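Local atomic coordinates of putative aminotransferase (Actinomadura melliaura, PDB entry 4ZWV), a protein that probably acts as a pyridoxal 5'-phosphate-dependent sugar aminotransferase in making the aminopentose of the indolocarbazole AT2433. Residues 19-24 against 244-250; 98-102 against 114-118. All coordinates share one frame. Residue numbers count along the deposited sequence, not the author numbering.

In the fold
From the N terminus the chain first forms helix 16-26, whose residues 19-24 meet a partner 220 residues further on. The chain then builds helix 33-46 and the seven-stranded mixed sheet that forms the core of this aminotransferase fold. Contact 2 (98-102 with 114-118) closes a short loop there, tying the end of edge strand 97-100 to helix 112-118. After the sheet is complete, helix 243-273 brings residues 244-250 back to helix 16-26 and closes contact 1. Contact 2 is therefore nested inside contact 1. Their centres lie about 42 Å apart, on opposite sides of the chain's centre, and their nearest atoms are about 27 Å apart, so they do not touch.

Contact 1. Residues 19-24 against 244-250; sequences RVAEVF and LNAAIGL
Both segments are helical, with phi/psi near -60/-40 and i to i+4 hydrogen bonds such as Phe24 N to Val20 O at 2.9 Å, and belong to longer helices. Their short axes approach to 8.6 Å and run nearly antiparallel, with a signed crossing angle of 153°. The register is set by Arg19 and Ala247, whose CA atoms are 5.3 Å apart. The small side chain of Ala247 is consistent with this close approach: its CB lies 3.8 Å from Arg19 CB, which is also 3.5 Å from Ala247 O. No hydrogen bond crosses the interface; 373 Å² is buried, and the side-chain contacts are mainly apolar. One turn on, Val23 (chi1 t) points toward the partner helix and sets CG2 3.7 Å from Ala247 CB. Val20, also t, lies sideways, with CG1 3.7 Å from Leu244 CD1 and CG2 3.8 Å from Ile248 CG1. Leu244 (t, p) also meets the ring of Phe24 (chi1 m), CD1 to CE1 at 4.2 Å. At the other end, Arg19 (chi1 m, chi2 m) lays one face of its guanidinium over Leu250, NH1 to CB at 3.7 Å. Its NH1 forms a salt bridge with Glu37 OE2 of helix 33-46, and its NH2 one with Glu22 OE1 at 3.3 Å in its own helix. Helix 33-46 also touches Leu250 and packs on Ala246. Across the dimer interface, Leu244 and Ile248 pack on Ile248 and Leu244 of the second subunit, and Phe24 on its Ala16, so this helix pair lies between helix 33-46 and the partner chain.

Contact 2. Residues 98-102 against 114-118; sequences ITWVD and DLERK
Residues 98-100 are extended and end strand 97-100; Val101 and Asp102 continue as loop, facing helix 112-118. The strand and helix axes approach to 10.2 Å at a signed angle of 134°, and the closest CA pair is Val101 with Leu115, 5.9 Å apart. Thr99 (chi1 m) points toward the helix, CG2 to Lys118 CD at 4.5 Å, while its hydroxyl bonds to Glu76. Trp100 turns its ring away and offers its carbonyl: O accepts a 2.9 Å hydrogen bond from Lys118 NZ, whose chi2 to chi4 are all t. This is the first half of a beta-alpha-beta crossover: helix 112-118 leads from edge strand 97-100 over strand 76-79 to the parallel strand 123-129, joined through the Trp100 carbonyl at the strand end and the Asp102 amide just beyond it. Val101 (t) supplies the apolar part, CG1 lying 4.1 Å from Leu115 CB and 3.6 Å from Leu115 N. Asp102 N donates to Asp114 OD2 at 2.8 Å (N-H...O 165°). Asp114 OD2 also forms a salt bridge with Lys118 NZ at 2.7 Å and its OD1 one with Arg117 NH2 at 3.0 Å, a small network, while the Asp102 carboxylate bonds to the backbone of Gly339 and Leu340.

Contact 1. Residues 19-24 against 244-250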
loop_
_atom_site.group_PDB
_atom_site.type_symbol
_atom_site.label_atom_id
_atom_site.label_comp_id
_atom_site.label_asym_id
_atom_site.label_seq_id
_atom_site.Cartn_x
_atom_site.Cartn_y
_atom_site.Cartn_z
ATOM N N ARG A 19 21.281 -0.135 10.310
ATOM C CA ARG A 19 20.871 -0.604 8.990
ATOM C C ARG A 19 20.205 0.499 8.179
ATOM O O ARG A 19 20.436 0.615 6.971
ATOM C CB ARG A 19 19.923 -1.797 9.101
ATOM C CG ARG A 19 20.603 -3.086 9.509
ATOM C CD ARG A 19 21.505 -3.577 8.392
ATOM N NE ARG A 19 21.577 -5.033 8.357
ATOM C CZ ARG A 19 21.839 -5.738 7.264
ATOM N NH1 ARG A 19 21.888 -7.058 7.333
ATOM N NH2 ARG A 19 22.060 -5.123 6.105
ATOM N N VAL A 20 19.383 1.313 8.832
ATOM C CA VAL A 20 18.743 2.434 8.132
ATOM C C VAL A 20 19.791 3.447 7.673
ATOM O O VAL A 20 19.699 3.991 6.568
ATOM C CB VAL A 20 17.683 3.119 9.018
ATOM C CG1 VAL A 20 17.194 4.422 8.383
ATOM C CG2 VAL A 20 16.518 2.163 9.244
ATOM N N ALA A 21 20.800 3.690 8.503
ATOM C CA ALA A 21 21.880 4.600 8.113
ATOM C C ALA A 21 22.557 4.113 6.831
ATOM O O ALA A 21 22.932 4.919 5.983
ATOM C CB ALA A 21 22.911 4.742 9.242
ATOM N N GLU A 22 22.714 2.796 6.715
ATOM C CA GLU A 22 23.309 2.173 5.531
ATOM C C GLU A 22 22.477 2.489 4.284
ATOM O O GLU A 22 23.024 2.845 3.235
ATOM C CB GLU A 22 23.436 0.653 5.734
ATOM C CG GLU A 22 24.003 -0.119 4.537
ATOM C CD GLU A 22 23.806 -1.637 4.641
ATOM O OE1 GLU A 22 23.211 -2.116 5.629
ATOM O OE2 GLU A 22 24.244 -2.359 3.722
ATOM N N VAL A 23 21.159 2.380 4.411
ATOM C CA VAL A 23 20.252 2.681 3.307
ATOM C C VAL A 23 20.381 4.142 2.907
ATOM O O VAL A 23 20.562 4.460 1.733
ATOM C CB VAL A 23 18.797 2.350 3.667
ATOM C CG1 VAL A 23 17.833 2.837 2.576
ATOM C CG2 VAL A 23 18.643 0.848 3.838
ATOM N N PHE A 24 20.303 5.036 3.880
ATOM C CA PHE A 24 20.418 6.462 3.570
ATOM C C PHE A 24 21.775 6.792 2.932
ATOM O O PHE A 24 21.854 7.568 1.978
ATOM C CB PHE A 24 20.208 7.309 4.828
ATOM C CG PHE A 24 18.790 7.353 5.324
ATOM C CD1 PHE A 24 17.739 6.823 4.582
ATOM C CD2 PHE A 24 18.503 7.934 6.552
ATOM C CE1 PHE A 24 16.431 6.869 5.071
ATOM C CE2 PHE A 24 17.208 7.981 7.038
ATOM C CZ PHE A 24 16.168 7.452 6.303
ATOM N N LEU A 244 14.381 0.532 2.748
ATOM C CA LEU A 244 14.272 1.093 4.098
ATOM C C LEU A 244 13.654 0.078 5.060
ATOM O O LEU A 244 14.175 -0.173 6.166
ATOM C CB LEU A 244 13.445 2.377 4.089
ATOM C CG LEU A 244 13.070 2.998 5.433
ATOM C CD1 LEU A 244 14.314 3.439 6.213
ATOM C CD2 LEU A 244 12.112 4.165 5.222
ATOM N N ASN A 245 12.560 -0.534 4.633
ATOM C CA ASN A 245 11.873 -1.474 5.499
ATOM C C ASN A 245 12.571 -2.819 5.525
ATOM O O ASN A 245 12.620 -3.458 6.576
ATOM C CB ASN A 245 10.413 -1.590 5.056
ATOM C CG ASN A 245 9.713 -0.255 5.137
ATOM O OD1 ASN A 245 9.559 0.433 4.129
ATOM N ND2 ASN A 245 9.351 0.155 6.353
ATOM N N ALA A 246 13.169 -3.234 4.411
ATOM C CA ALA A 246 13.927 -4.491 4.434
ATOM C C ALA A 246 15.109 -4.397 5.404
ATOM O O ALA A 246 15.438 -5.380 6.079
ATOM C CB ALA A 246 14.412 -4.860 3.044
ATOM N N ALA A 247 15.727 -3.220 5.502
ATOM C CA ALA A 247 16.854 -3.027 6.420
ATOM C C ALA A 247 16.420 -3.230 7.868
ATOM O O ALA A 247 17.135 -3.851 8.658
ATOM C CB ALA A 247 17.461 -1.645 6.238
ATOM N N ILE A 248 15.240 -2.720 8.205
ATOM C CA ILE A 248 14.703 -2.863 9.549
ATOM C C ILE A 248 14.396 -4.335 9.842
ATOM O O ILE A 248 14.754 -4.847 10.906
ATOM C CB ILE A 248 13.448 -1.985 9.732
ATOM C CG1 ILE A 248 13.852 -0.511 9.603
ATOM C CG2 ILE A 248 12.796 -2.258 11.094
ATOM C CD1 ILE A 248 12.674 0.445 9.519
ATOM N N GLY A 249 13.771 -5.015 8.890
ATOM C CA GLY A 249 13.528 -6.444 9.028
ATOM C C GLY A 249 14.808 -7.235 9.229
ATOM O O GLY A 249 14.854 -8.129 10.074
ATOM N N LEU A 250 15.849 -6.914 8.465
ATOM C CA LEU A 250 17.135 -7.603 8.612
ATOM C C LEU A 250 17.685 -7.447 10.026
ATOM O O LEU A 250 18.183 -8.411 10.626
ATOM C CB LEU A 250 18.153 -7.071 7.599
ATOM C CG LEU A 250 17.947 -7.619 6.189
ATOM C CD1 LEU A 250 18.612 -6.741 5.122
ATOM C CD2 LEU A 250 18.442 -9.058 6.105
#

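Contact 2. Residues 98-102 against 114-118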
loop_
_atom_site.group_PDB
_atom_site.type_symbol
_atom_site.label_atom_id
_atom_site.label_comp_id
_atom_site.label_asym_id
_atom_site.label_seq_id
_atom_site.Cartn_x
_atom_site.Cartn_y
_atom_site.Cartn_z
ATOM N N ILE A 98 -18.044 -11.819 0.327
ATOM C CA ILE A 98 -17.637 -12.646 1.460
ATOM C C ILE A 98 -18.784 -13.573 1.858
ATOM O O ILE A 98 -19.921 -13.121 2.017
ATOM C CB ILE A 98 -17.242 -11.803 2.681
ATOM C CG1 ILE A 98 -16.088 -10.853 2.351
ATOM C CG2 ILE A 98 -16.848 -12.698 3.847
ATOM C CD1 ILE A 98 -15.862 -9.788 3.418
ATOM N N THR A 99 -18.494 -14.862 2.011
ATOM C CA THR A 99 -19.432 -15.775 2.646
ATOM C C THR A 99 -18.799 -16.190 3.964
ATOM O O THR A 99 -17.732 -16.817 3.986
ATOM C CB THR A 99 -19.734 -16.999 1.783
ATOM O OG1 THR A 99 -20.432 -16.586 0.601
ATOM C CG2 THR A 99 -20.595 -17.991 2.553
ATOM N N TRP A 100 -19.441 -15.804 5.066
ATOM C CA TRP A 100 -18.862 -16.052 6.379
ATOM C C TRP A 100 -18.886 -17.525 6.749
ATOM O O TRP A 100 -19.885 -18.210 6.541
ATOM C CB TRP A 100 -19.597 -15.275 7.478
ATOM C CG TRP A 100 -19.559 -13.790 7.355
ATOM C CD1 TRP A 100 -20.634 -12.953 7.277
ATOM C CD2 TRP A 100 -18.391 -12.949 7.333
ATOM N NE1 TRP A 100 -20.214 -11.649 7.182
ATOM C CE2 TRP A 100 -18.845 -11.615 7.228
ATOM C CE3 TRP A 100 -17.012 -13.195 7.388
ATOM C CZ2 TRP A 100 -17.965 -10.527 7.177
ATOM C CZ3 TRP A 100 -16.139 -12.114 7.337
ATOM C CH2 TRP A 100 -16.620 -10.802 7.232
ATOM N N VAL A 101 -17.776 -17.979 7.317
ATOM C CA VAL A 101 -17.659 -19.316 7.883
ATOM C C VAL A 101 -17.561 -19.185 9.399
ATOM O O VAL A 101 -16.917 -18.260 9.918
ATOM C CB VAL A 101 -16.426 -20.058 7.327
ATOM C CG1 VAL A 101 -16.362 -21.506 7.841
ATOM C CG2 VAL A 101 -16.462 -20.047 5.799
ATOM N N ASP A 102 -18.210 -20.111 10.095
ATOM C CA ASP A 102 -18.265 -20.088 11.546
ATOM C C ASP A 102 -16.908 -20.410 12.149
ATOM O O ASP A 102 -15.963 -20.798 11.452
ATOM C CB ASP A 102 -19.314 -21.086 12.037
ATOM C CG ASP A 102 -19.958 -20.688 13.361
ATOM O OD1 ASP A 102 -19.439 -19.788 14.058
ATOM O OD2 ASP A 102 -21.004 -21.289 13.678
ATOM N N ASP A 114 -18.152 -26.389 8.904
ATOM C CA ASP A 114 -18.969 -25.335 8.317
ATOM C C ASP A 114 -18.391 -24.928 6.965
ATOM O O ASP A 114 -19.133 -24.687 6.020
ATOM C CB ASP A 114 -19.056 -24.131 9.261
ATOM C CG ASP A 114 -20.158 -23.160 8.876
ATOM O OD1 ASP A 114 -21.300 -23.620 8.625
ATOM O OD2 ASP A 114 -19.892 -21.941 8.829
ATOM N N LEU A 115 -17.066 -24.879 6.876
ATOM C CA LEU A 115 -16.414 -24.595 5.605
ATOM C C LEU A 115 -16.869 -25.566 4.524
ATOM O O LEU A 115 -17.295 -25.152 3.442
ATOM C CB LEU A 115 -14.896 -24.661 5.743
ATOM C CG LEU A 115 -14.183 -24.555 4.389
ATOM C CD1 LEU A 115 -14.393 -23.185 3.754
ATOM C CD2 LEU A 115 -12.709 -24.854 4.554
ATOM N N GLU A 116 -16.805 -26.858 4.821
ATOM C CA GLU A 116 -17.138 -27.842 3.801
ATOM C C GLU A 116 -18.600 -27.708 3.356
ATOM O O GLU A 116 -18.906 -27.838 2.163
ATOM C CB GLU A 116 -16.849 -29.262 4.285
ATOM C CG GLU A 116 -17.141 -30.281 3.183
ATOM C CD GLU A 116 -16.403 -31.594 3.339
ATOM O OE1 GLU A 116 -15.935 -31.906 4.455
ATOM O OE2 GLU A 116 -16.308 -32.325 2.326
ATOM N N ARG A 117 -19.493 -27.397 4.293
ATOM C CA ARG A 117 -20.902 -27.207 3.949
ATOM C C ARG A 117 -21.133 -25.984 3.058
ATOM O O ARG A 117 -22.126 -25.922 2.326
ATOM C CB ARG A 117 -21.752 -27.071 5.212
ATOM C CG ARG A 117 -21.892 -28.355 6.013
ATOM C CD ARG A 117 -22.944 -28.202 7.105
ATOM N NE ARG A 117 -22.645 -27.110 8.022
ATOM C CZ ARG A 117 -22.079 -27.263 9.216
ATOM N NH1 ARG A 117 -21.746 -28.474 9.661
ATOM N NH2 ARG A 117 -21.859 -26.200 9.973
ATOM N N LYS A 118 -20.226 -25.011 3.112
ATOM C CA LYS A 118 -20.471 -23.746 2.421
ATOM C C LYS A 118 -19.743 -23.594 1.088
ATOM O O LYS A 118 -19.983 -22.641 0.353
ATOM C CB LYS A 118 -20.127 -22.586 3.352
ATOM C CG LYS A 118 -21.201 -22.402 4.421
ATOM C CD LYS A 118 -20.797 -21.390 5.470
ATOM C CE LYS A 118 -21.992 -21.053 6.352
ATOM N NZ LYS A 118 -21.591 -20.266 7.552
#